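PDB 7LR8: glycosyl hydrolase from Streptomyces cattleya, which probably hydrolyses the beta-1,4 bond of the Man-GlcNAc core disaccharide released during bacterial breakdown of N-glycans. Local coordinates for residues D104-W109 with N155-H160; A201-D206 with A243-Y248; G230-Y235 with A273-A278. The protein carries 1 engineered substitution. All coordinates share one frame; numbering follows the deposited sequence.

Interaction 1. Residues D104-W109 with N155-H160; sequences DFLPAW and NQFSGH
The carboxylate of Asp104 overlaps the outer end of the Phe157 ring, its CG 3.4 Å from Phe157 CE1, with the two planes turned about 40° apart. This meeting joins two loops of the (beta/alpha)8 barrel of a family 5 glycoside hydrolase: 104-109 comes off the short hairpin strand 103-104, and the loop segment 155-160 follows strand 145-152. Both lie on the side of the barrel where the sugar binds, and the side chain of Gln156 is about 5 Å from the bound N-acetylglucosamine.

Gln156 arches back over its neighbour. With CG lodged between the backbone N and the carbonyl carbon (chi1 72°) and the chain bent at chi2, the amide NE2 sits 3.1 Å above the Phe157 ring, over its centre. From there NE2 reaches Asp104 OD1 at 2.9 Å, but the N-H points at an angle of only 127°, and the bond is weak.

Stronger partners hold both polar ends. Asp104 OD1 accepts from His99 ND1, a residue of the sugar-binding site, while OD2 bonds to His162 NE2 and to Thr112 OG1 of the second subunit; Gln156 OE1 bonds to Trp113 NE1 of that same subunit. The carboxylate is thus a buried second-shell group at the dimer interface, and the bonds on both its oxygens fix its rotation. An alanine in place of Asp104 would probably leave His99 without the acceptor that orients its ring and uncover the end of Phe157.

Leu106 completes the apolar side, its side chain running antiparallel to that of Phe157; its CD2 lies 3.7 Å from Phe157 CE1 and 3.9 Å from Phe157 CZ.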
loop_
_atom_site.group_PDB
_atom_site.type_symbol
_atom_site.label_atom_id
_atom_site.label_comp_id
_atom_site.label_asym_id
_atom_site.label_seq_id
_atom_site.Cartn_x
_atom_site.Cartn_y
_atom_site.Cartn_z
ATOM N N ASP B 104 -7.466 3.825 -0.509
ATOM C CA ASP B 104 -7.421 2.372 -0.368
ATOM C C ASP B 104 -6.073 1.972 0.215
ATOM O O ASP B 104 -5.023 2.264 -0.378
ATOM C CB ASP B 104 -7.612 1.677 -1.718
ATOM C CG ASP B 104 -9.030 1.773 -2.247
ATOM O OD1 ASP B 104 -9.982 1.993 -1.455
ATOM O OD2 ASP B 104 -9.182 1.602 -3.477
ATOM N N PHE B 105 -6.104 1.247 1.339
ATOM C CA PHE B 105 -4.906 0.729 2.001
ATOM C C PHE B 105 -4.859 -0.776 1.756
ATOM O O PHE B 105 -5.476 -1.556 2.490
ATOM C CB PHE B 105 -4.922 1.078 3.489
ATOM C CG PHE B 105 -4.851 2.563 3.738
ATOM C CD1 PHE B 105 -3.638 3.229 3.692
ATOM C CD2 PHE B 105 -6.008 3.292 3.947
ATOM C CE1 PHE B 105 -3.562 4.614 3.878
ATOM C CE2 PHE B 105 -5.948 4.671 4.141
ATOM C CZ PHE B 105 -4.721 5.328 4.106
ATOM N N LEU B 106 -4.130 -1.181 0.714
ATOM C CA LEU B 106 -4.088 -2.588 0.327
ATOM C C LEU B 106 -2.709 -3.170 0.575
ATOM O O LEU B 106 -1.707 -2.551 0.194
ATOM C CB LEU B 106 -4.461 -2.738 -1.152
ATOM C CG LEU B 106 -5.899 -2.354 -1.523
ATOM C CD1 LEU B 106 -6.023 -2.107 -3.030
ATOM C CD2 LEU B 106 -6.891 -3.421 -1.054
ATOM N N PRO B 107 -2.606 -4.348 1.201
ATOM C CA PRO B 107 -1.280 -4.928 1.445
ATOM C C PRO B 107 -0.588 -5.284 0.137
ATOM O O PRO B 107 -1.229 -5.650 -0.851
ATOM C CB PRO B 107 -1.582 -6.184 2.275
ATOM C CG PRO B 107 -2.978 -5.949 2.845
ATOM C CD PRO B 107 -3.689 -5.161 1.785
ATOM N N ALA B 108 0.743 -5.191 0.149
ATOM C CA ALA B 108 1.517 -5.476 -1.055
ATOM C C ALA B 108 1.283 -6.895 -1.547
ATOM O O ALA B 108 1.404 -7.161 -2.748
ATOM C CB ALA B 108 3.005 -5.246 -0.780
ATOM N N TRP B 109 0.908 -7.799 -0.646
ATOM C CA TRP B 109 0.709 -9.195 -1.011
ATOM C C TRP B 109 -0.671 -9.457 -1.593
ATOM O O TRP B 109 -1.004 -10.619 -1.846
ATOM C CB TRP B 109 0.972 -10.093 0.195
ATOM C CG TRP B 109 0.303 -9.690 1.488
ATOM C CD1 TRP B 109 0.806 -8.848 2.443
ATOM C CD2 TRP B 109 -0.953 -10.172 1.994
ATOM N NE1 TRP B 109 -0.073 -8.770 3.513
ATOM C CE2 TRP B 109 -1.157 -9.566 3.256
ATOM C CE3 TRP B 109 -1.919 -11.065 1.507
ATOM C CZ2 TRP B 109 -2.302 -9.806 4.031
ATOM C CZ3 TRP B 109 -3.047 -11.321 2.283
ATOM C CH2 TRP B 109 -3.232 -10.684 3.531
ATOM N N ASN B 155 -17.349 -3.493 0.702
ATOM C CA ASN B 155 -18.066 -3.655 -0.560
ATOM C C ASN B 155 -17.627 -2.661 -1.626
ATOM O O ASN B 155 -17.898 -2.895 -2.808
ATOM C CB ASN B 155 -19.590 -3.547 -0.356
ATOM C CG ASN B 155 -20.064 -2.157 0.117
ATOM O OD1 ASN B 155 -19.470 -1.531 0.999
ATOM N ND2 ASN B 155 -21.157 -1.696 -0.464
ATOM N N GLN B 156 -16.981 -1.550 -1.252
ATOM C CA GLN B 156 -16.573 -0.606 -2.292
ATOM C C GLN B 156 -15.462 -1.157 -3.183
ATOM O O GLN B 156 -15.212 -0.582 -4.243
ATOM C CB GLN B 156 -16.150 0.738 -1.674
ATOM C CG GLN B 156 -14.808 0.712 -0.939
ATOM C CD GLN B 156 -13.656 1.246 -1.765
ATOM O OE1 GLN B 156 -13.774 2.263 -2.437
ATOM N NE2 GLN B 156 -12.524 0.549 -1.709
ATOM N N PHE B 157 -14.819 -2.265 -2.807
ATOM C CA PHE B 157 -13.843 -2.895 -3.685
ATOM C C PHE B 157 -14.478 -3.810 -4.723
ATOM O O PHE B 157 -13.754 -4.328 -5.584
ATOM C CB PHE B 157 -12.833 -3.712 -2.867
ATOM C CG PHE B 157 -11.881 -2.870 -2.058
ATOM C CD1 PHE B 157 -10.775 -2.277 -2.664
ATOM C CD2 PHE B 157 -12.078 -2.695 -0.685
ATOM C CE1 PHE B 157 -9.888 -1.512 -1.923
ATOM C CE2 PHE B 157 -11.204 -1.922 0.061
ATOM C CZ PHE B 157 -10.101 -1.334 -0.562
ATOM N N SER B 158 -15.796 -4.032 -4.662
ATOM C CA SER B 158 -16.404 -5.182 -5.318
ATOM C C SER B 158 -17.006 -4.873 -6.681
ATOM O O SER B 158 -17.399 -5.811 -7.390
ATOM C CB SER B 158 -17.472 -5.818 -4.403
ATOM O OG SER B 158 -18.672 -5.067 -4.351
ATOM N N GLY B 159 -17.059 -3.610 -7.082
ATOM C CA GLY B 159 -17.607 -3.291 -8.387
ATOM C C GLY B 159 -17.611 -1.799 -8.639
ATOM O O GLY B 159 -17.012 -1.015 -7.896
ATOM N N HIS B 160 -18.284 -1.428 -9.723
ATOM C CA HIS B 160 -18.463 -0.026 -10.078
ATOM C C HIS B 160 -18.984 0.766 -8.873
ATOM O O HIS B 160 -19.830 0.263 -8.116
ATOM C CB HIS B 160 -19.443 0.081 -11.251
ATOM C CG HIS B 160 -19.754 1.488 -11.662
ATOM N ND1 HIS B 160 -20.742 2.241 -11.063
ATOM C CD2 HIS B 160 -19.206 2.278 -12.617
ATOM C CE1 HIS B 160 -20.788 3.435 -11.629
ATOM N NE2 HIS B 160 -19.866 3.483 -12.574
#

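Interaction 2. Residues A201-D206 with A243-Y248; sequences AWYLDD and AQHAAY
The rings of His245 and Tyr248 both come to the hydroxyl end of Tyr203. His245 NE2 lies at the edge of the Tyr203 ring, in its plane, and Tyr203 CE2 lies in the plane of the His245 ring in return. Tyr248 CE2 also sits at the Tyr203 edge, 3.4 Å from Tyr203 OH and 4.1 Å from Tyr203 CE1. The Tyr248 ring meets Phe383 edge-to-face as well.

Tyr203 closes the short helix 200-203, and its ring reaches across to helix 240-253, two pieces that follow neighbouring stages of the barrel. His245 comes from the opposite direction, its CG swung away from the backbone N (chi1 -177°), which carries the imidazole out toward the tyrosine and brings NE2 to 2.9 Å from Tyr203 OH. The other ring nitrogen, ND1, is hydrogen-bonded to Ser225 OG at the end of strand 221-225. Tyr248 OH points elsewhere, to the carbonyl O of Cys376.

All three side chains are buried. With ND1 engaged by Ser225 OG, it is NE2 that faces the phenol, and the imidazole has a polar neighbour at each nitrogen, which would probably lessen the cost of burying it.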
loop_
_atom_site.group_PDB
_atom_site.type_symbol
_atom_site.label_atom_id
_atom_site.label_comp_id
_atom_site.label_asym_id
_atom_site.label_seq_id
_atom_site.Cartn_x
_atom_site.Cartn_y
_atom_site.Cartn_z
ATOM N N ALA B 201 -24.996 -0.965 -1.307
ATOM C CA ALA B 201 -25.712 -2.192 -0.962
ATOM C C ALA B 201 -27.225 -2.002 -1.019
ATOM O O ALA B 201 -27.957 -2.969 -1.246
ATOM C CB ALA B 201 -25.296 -2.678 0.428
ATOM N N TRP B 202 -27.715 -0.777 -0.812
ATOM C CA TRP B 202 -29.144 -0.494 -0.895
ATOM C C TRP B 202 -29.556 0.193 -2.189
ATOM O O TRP B 202 -30.728 0.116 -2.560
ATOM C CB TRP B 202 -29.592 0.390 0.283
ATOM C CG TRP B 202 -28.990 -0.043 1.583
ATOM C CD1 TRP B 202 -27.839 0.421 2.150
ATOM C CD2 TRP B 202 -29.492 -1.050 2.460
ATOM N NE1 TRP B 202 -27.600 -0.229 3.333
ATOM C CE2 TRP B 202 -28.602 -1.138 3.547
ATOM C CE3 TRP B 202 -30.609 -1.883 2.435
ATOM C CZ2 TRP B 202 -28.794 -2.027 4.598
ATOM C CZ3 TRP B 202 -30.800 -2.764 3.478
ATOM C CH2 TRP B 202 -29.898 -2.830 4.545
ATOM N N TYR B 203 -28.628 0.846 -2.888
ATOM C CA TYR B 203 -28.982 1.802 -3.926
ATOM C C TYR B 203 -28.547 1.419 -5.339
ATOM O O TYR B 203 -29.125 1.948 -6.296
ATOM C CB TYR B 203 -28.369 3.174 -3.603
ATOM C CG TYR B 203 -28.997 3.936 -2.456
ATOM C CD1 TYR B 203 -30.143 3.478 -1.800
ATOM C CD2 TYR B 203 -28.441 5.133 -2.035
ATOM C CE1 TYR B 203 -30.710 4.213 -0.748
ATOM C CE2 TYR B 203 -28.998 5.867 -1.000
ATOM C CZ TYR B 203 -30.125 5.410 -0.362
ATOM O OH TYR B 203 -30.664 6.172 0.662
ATOM N N LEU B 204 -27.562 0.535 -5.498
ATOM C CA LEU B 204 -26.915 0.270 -6.786
ATOM C C LEU B 204 -27.386 -1.068 -7.342
ATOM O O LEU B 204 -27.070 -2.122 -6.780
ATOM C CB LEU B 204 -25.396 0.258 -6.637
ATOM C CG LEU B 204 -24.530 1.434 -7.075
ATOM C CD1 LEU B 204 -23.122 0.938 -7.358
ATOM C CD2 LEU B 204 -25.115 2.121 -8.296
ATOM N N ASP B 205 -28.100 -1.031 -8.464
ATOM C CA ASP B 205 -28.451 -2.270 -9.145
ATOM C C ASP B 205 -27.183 -3.031 -9.503
ATOM O O ASP B 205 -26.161 -2.437 -9.858
ATOM C CB ASP B 205 -29.263 -1.987 -10.411
ATOM C CG ASP B 205 -30.562 -1.256 -10.133
ATOM O OD1 ASP B 205 -31.108 -1.375 -9.019
ATOM O OD2 ASP B 205 -31.041 -0.558 -11.042
ATOM N N ASP B 206 -27.240 -4.354 -9.381
ATOM C CA ASP B 206 -26.157 -5.271 -9.741
ATOM C C ASP B 206 -24.944 -5.184 -8.815
ATOM O O ASP B 206 -23.950 -5.871 -9.063
ATOM C CB ASP B 206 -25.696 -5.073 -11.192
ATOM C CG ASP B 206 -26.840 -5.180 -12.177
ATOM O OD1 ASP B 206 -27.687 -6.083 -12.010
ATOM O OD2 ASP B 206 -26.898 -4.355 -13.114
ATOM N N ALA B 243 -32.576 15.876 5.815
ATOM C CA ALA B 243 -32.626 15.712 7.271
ATOM C C ALA B 243 -33.054 14.309 7.677
ATOM O O ALA B 243 -32.710 13.848 8.772
ATOM C CB ALA B 243 -33.581 16.732 7.888
ATOM N N GLN B 244 -33.834 13.635 6.841
ATOM C CA GLN B 244 -34.401 12.345 7.187
ATOM C C GLN B 244 -33.644 11.188 6.551
ATOM O O GLN B 244 -34.068 10.035 6.681
ATOM C CB GLN B 244 -35.877 12.309 6.768
ATOM C CG GLN B 244 -36.796 13.263 7.562
ATOM C CD GLN B 244 -37.217 12.670 8.894
ATOM O OE1 GLN B 244 -37.121 11.459 9.105
ATOM N NE2 GLN B 244 -37.702 13.516 9.789
ATOM N N HIS B 245 -32.537 11.462 5.860
ATOM C CA HIS B 245 -31.891 10.399 5.105
ATOM C C HIS B 245 -31.428 9.268 6.016
ATOM O O HIS B 245 -31.563 8.088 5.669
ATOM C CB HIS B 245 -30.723 10.963 4.290
ATOM C CG HIS B 245 -30.052 9.932 3.434
ATOM N ND1 HIS B 245 -29.046 9.108 3.903
ATOM C CD2 HIS B 245 -30.289 9.550 2.157
ATOM C CE1 HIS B 245 -28.674 8.285 2.939
ATOM N NE2 HIS B 245 -29.420 8.522 1.875
ATOM N N ALA B 246 -30.894 9.596 7.189
ATOM C CA ALA B 246 -30.400 8.539 8.066
ATOM C C ALA B 246 -31.546 7.709 8.645
ATOM O O ALA B 246 -31.439 6.480 8.737
ATOM C CB ALA B 246 -29.537 9.137 9.176
ATOM N N ALA B 247 -32.648 8.360 9.047
ATOM C CA ALA B 247 -33.828 7.620 9.491
ATOM C C ALA B 247 -34.386 6.754 8.368
ATOM O O ALA B 247 -34.882 5.649 8.607
ATOM C CB ALA B 247 -34.900 8.593 10.002
ATOM N N TYR B 248 -34.322 7.245 7.130
ATOM C CA TYR B 248 -34.746 6.433 5.993
ATOM C C TYR B 248 -33.940 5.143 5.889
ATOM O O TYR B 248 -34.502 4.061 5.683
ATOM C CB TYR B 248 -34.592 7.228 4.710
ATOM C CG TYR B 248 -34.786 6.420 3.448
ATOM C CD1 TYR B 248 -35.966 5.725 3.221
ATOM C CD2 TYR B 248 -33.817 6.404 2.460
ATOM C CE1 TYR B 248 -36.161 5.004 2.051
ATOM C CE2 TYR B 248 -34.006 5.697 1.285
ATOM C CZ TYR B 248 -35.175 5.002 1.087
ATOM O OH TYR B 248 -35.363 4.301 -0.086
#

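Interaction 3. Residues G230-Y235 with A273-A278; sequences GTAQRY and APHVPA
Apolar contact comes first: Ala232 CB meets His275 CB at 3.7 Å, both bonds from the backbone pointing toward the opposite segment. The methyl lies near the plane of the imidazole, at its edge. Here the two chains come nearest, with the CA atoms of Ala232 and His275 5.7 Å apart, and an alanine side chain is short enough to allow it. The contact joins helix 231-235, which follows strand 221-225 of the (beta/alpha)8 barrel, to the loop between strand 264-269 and helix 281-293, so two successive strand-to-helix connections pack against one another.

Van der Waals contact between polar groups is the second kind. Gln233 lays its amide obliquely across the imidazole, the planes 56° apart, with Gln233 CD 3.6 Å from His275 CD2. Gln233 NE2 and His275 NE2 approach to 3.4 Å, but the angle is poor and no hydrogen bond forms. His275 CG sits beside the backbone N and opposite the carbonyl carbon (chi1 -51°), which sends the ring toward the helix, across the glutamine amide.

Hydrogen bonds fix the glutamine from its own side. Its chain bends at chi2 (95°), folding the amide back over the start of the helix, where OE1 accepts a weak bond of 3.0 Å from Gly230 N, the N-cap residue. NE2 donates to the carbonyl O of Phe228. On the loop side, the carbonyl O of His275 is bonded to Thr237 OG1, just beyond helix 231-235, a polar tie between the loop and the end of this helix.

Across the contact itself, then, the histidine is met by shape and not by polar pairing: the amide is already committed to the backbone before the helix, so what it offers the imidazole is a tilted van der Waals contact and no polar mate.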
loop_
_atom_site.group_PDB
_atom_site.type_symbol
_atom_site.label_atom_id
_atom_site.label_comp_id
_atom_site.label_asym_id
_atom_site.label_seq_id
_atom_site.Cartn_x
_atom_site.Cartn_y
_atom_site.Cartn_z
ATOM N N GLY B 230 -26.189 12.185 -3.558
ATOM C CA GLY B 230 -27.251 12.614 -4.442
ATOM C C GLY B 230 -28.442 13.204 -3.720
ATOM O O GLY B 230 -29.259 13.886 -4.350
ATOM N N THR B 231 -28.557 12.961 -2.411
ATOM C CA THR B 231 -29.708 13.455 -1.668
ATOM C C THR B 231 -29.693 14.970 -1.577
ATOM O O THR B 231 -30.668 15.634 -1.948
ATOM C CB THR B 231 -29.737 12.850 -0.266
ATOM O OG1 THR B 231 -29.849 11.417 -0.351
ATOM C CG2 THR B 231 -30.919 13.424 0.499
ATOM N N ALA B 232 -28.596 15.537 -1.073
ATOM C CA ALA B 232 -28.510 16.993 -0.978
ATOM C C ALA B 232 -28.548 17.648 -2.353
ATOM O O ALA B 232 -29.163 18.707 -2.531
ATOM C CB ALA B 232 -27.242 17.399 -0.230
ATOM N N GLN B 233 -27.886 17.040 -3.339
ATOM C CA GLN B 233 -27.817 17.646 -4.663
ATOM C C GLN B 233 -29.196 17.744 -5.299
ATOM O O GLN B 233 -29.512 18.733 -5.970
ATOM C CB GLN B 233 -26.872 16.837 -5.552
ATOM C CG GLN B 233 -25.432 16.829 -5.071
ATOM C CD GLN B 233 -25.084 15.619 -4.208
ATOM O OE1 GLN B 233 -25.904 15.127 -3.421
ATOM N NE2 GLN B 233 -23.854 15.148 -4.342
ATOM N N ARG B 234 -30.032 16.727 -5.100
ATOM C CA ARG B 234 -31.326 16.676 -5.769
ATOM C C ARG B 234 -32.405 17.435 -5.011
ATOM O O ARG B 234 -33.189 18.171 -5.618
ATOM C CB ARG B 234 -31.755 15.217 -5.957
ATOM C CG ARG B 234 -33.113 15.059 -6.618
ATOM C CD ARG B 234 -33.401 13.602 -6.911
ATOM N NE ARG B 234 -32.353 13.005 -7.731
ATOM C CZ ARG B 234 -32.478 12.733 -9.026
ATOM N NH1 ARG B 234 -33.613 13.005 -9.656
ATOM N NH2 ARG B 234 -31.468 12.187 -9.690
ATOM N N TYR B 235 -32.450 17.276 -3.688
ATOM C CA TYR B 235 -33.525 17.832 -2.873
ATOM C C TYR B 235 -33.137 19.099 -2.125
ATOM O O TYR B 235 -34.029 19.863 -1.735
ATOM C CB TYR B 235 -34.011 16.766 -1.881
ATOM C CG TYR B 235 -34.450 15.511 -2.595
ATOM C CD1 TYR B 235 -35.645 15.483 -3.308
ATOM C CD2 TYR B 235 -33.652 14.369 -2.600
ATOM C CE1 TYR B 235 -36.053 14.348 -3.984
ATOM C CE2 TYR B 235 -34.050 13.222 -3.279
ATOM C CZ TYR B 235 -35.249 13.220 -3.968
ATOM O OH TYR B 235 -35.663 12.098 -4.641
ATOM N N ALA B 273 -19.521 19.273 4.075
ATOM C CA ALA B 273 -19.630 20.494 3.286
ATOM C C ALA B 273 -19.224 20.225 1.838
ATOM O O ALA B 273 -18.359 19.385 1.580
ATOM C CB ALA B 273 -18.747 21.589 3.874
ATOM N N PRO B 274 -19.835 20.923 0.867
ATOM C CA PRO B 274 -20.839 21.983 1.020
ATOM C C PRO B 274 -22.279 21.487 1.011
ATOM O O PRO B 274 -23.202 22.307 1.111
ATOM C CB PRO B 274 -20.591 22.878 -0.201
ATOM C CG PRO B 274 -19.730 22.062 -1.142
ATOM C CD PRO B 274 -19.493 20.722 -0.552
ATOM N N HIS B 275 -22.464 20.175 0.859
ATOM C CA HIS B 275 -23.806 19.607 0.856
ATOM C C HIS B 275 -24.527 19.931 2.155
ATOM O O HIS B 275 -25.736 20.195 2.156
ATOM C CB HIS B 275 -23.709 18.098 0.621
ATOM C CG HIS B 275 -22.871 17.750 -0.568
ATOM N ND1 HIS B 275 -21.516 17.518 -0.477
ATOM C CD2 HIS B 275 -23.184 17.646 -1.880
ATOM C CE1 HIS B 275 -21.034 17.262 -1.680
ATOM N NE2 HIS B 275 -22.025 17.334 -2.549
ATOM N N VAL B 276 -23.794 19.936 3.258
ATOM C CA VAL B 276 -24.198 20.587 4.495
ATOM C C VAL B 276 -23.143 21.635 4.822
ATOM O O VAL B 276 -22.039 21.301 5.257
ATOM C CB VAL B 276 -24.348 19.576 5.646
ATOM C CG1 VAL B 276 -24.818 20.291 6.916
ATOM C CG2 VAL B 276 -25.308 18.460 5.255
ATOM N N PRO B 277 -23.438 22.919 4.591
ATOM C CA PRO B 277 -22.469 23.970 4.915
ATOM C C PRO B 277 -22.111 23.929 6.392
ATOM O O PRO B 277 -22.926 23.549 7.237
ATOM C CB PRO B 277 -23.210 25.268 4.559
ATOM C CG PRO B 277 -24.269 24.857 3.599
ATOM C CD PRO B 277 -24.658 23.459 3.976
ATOM N N ALA B 278 -20.880 24.346 6.697
ATOM C CA ALA B 278 -20.415 24.327 8.080
ATOM C C ALA B 278 -21.328 25.141 8.992
ATOM O O ALA B 278 -21.535 24.772 10.154
ATOM C CB ALA B 278 -18.978 24.843 8.159
#

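Overall arrangement
The three contacts join neighbouring strand-to-helix connections of one eight-stranded barrel. Interaction 1 is complete before the others begin; interactions 2 and 3 cross, their segments alternating along the chain. The centres of interactions 1 and 2 are about 22 Å apart, and the two touch where His160 O meets Leu204 CD1 at 3.4 Å. The centres of interactions 2 and 3 are about 15 Å apart, and these meet through Thr231 and His245 on the consecutive helices 231-235 and 240-253. Interactions 1 and 3 stay about 13 Å apart at their nearest atoms. Together they stitch consecutive connections around the barrel, while interaction 1 alone also faces the second subunit.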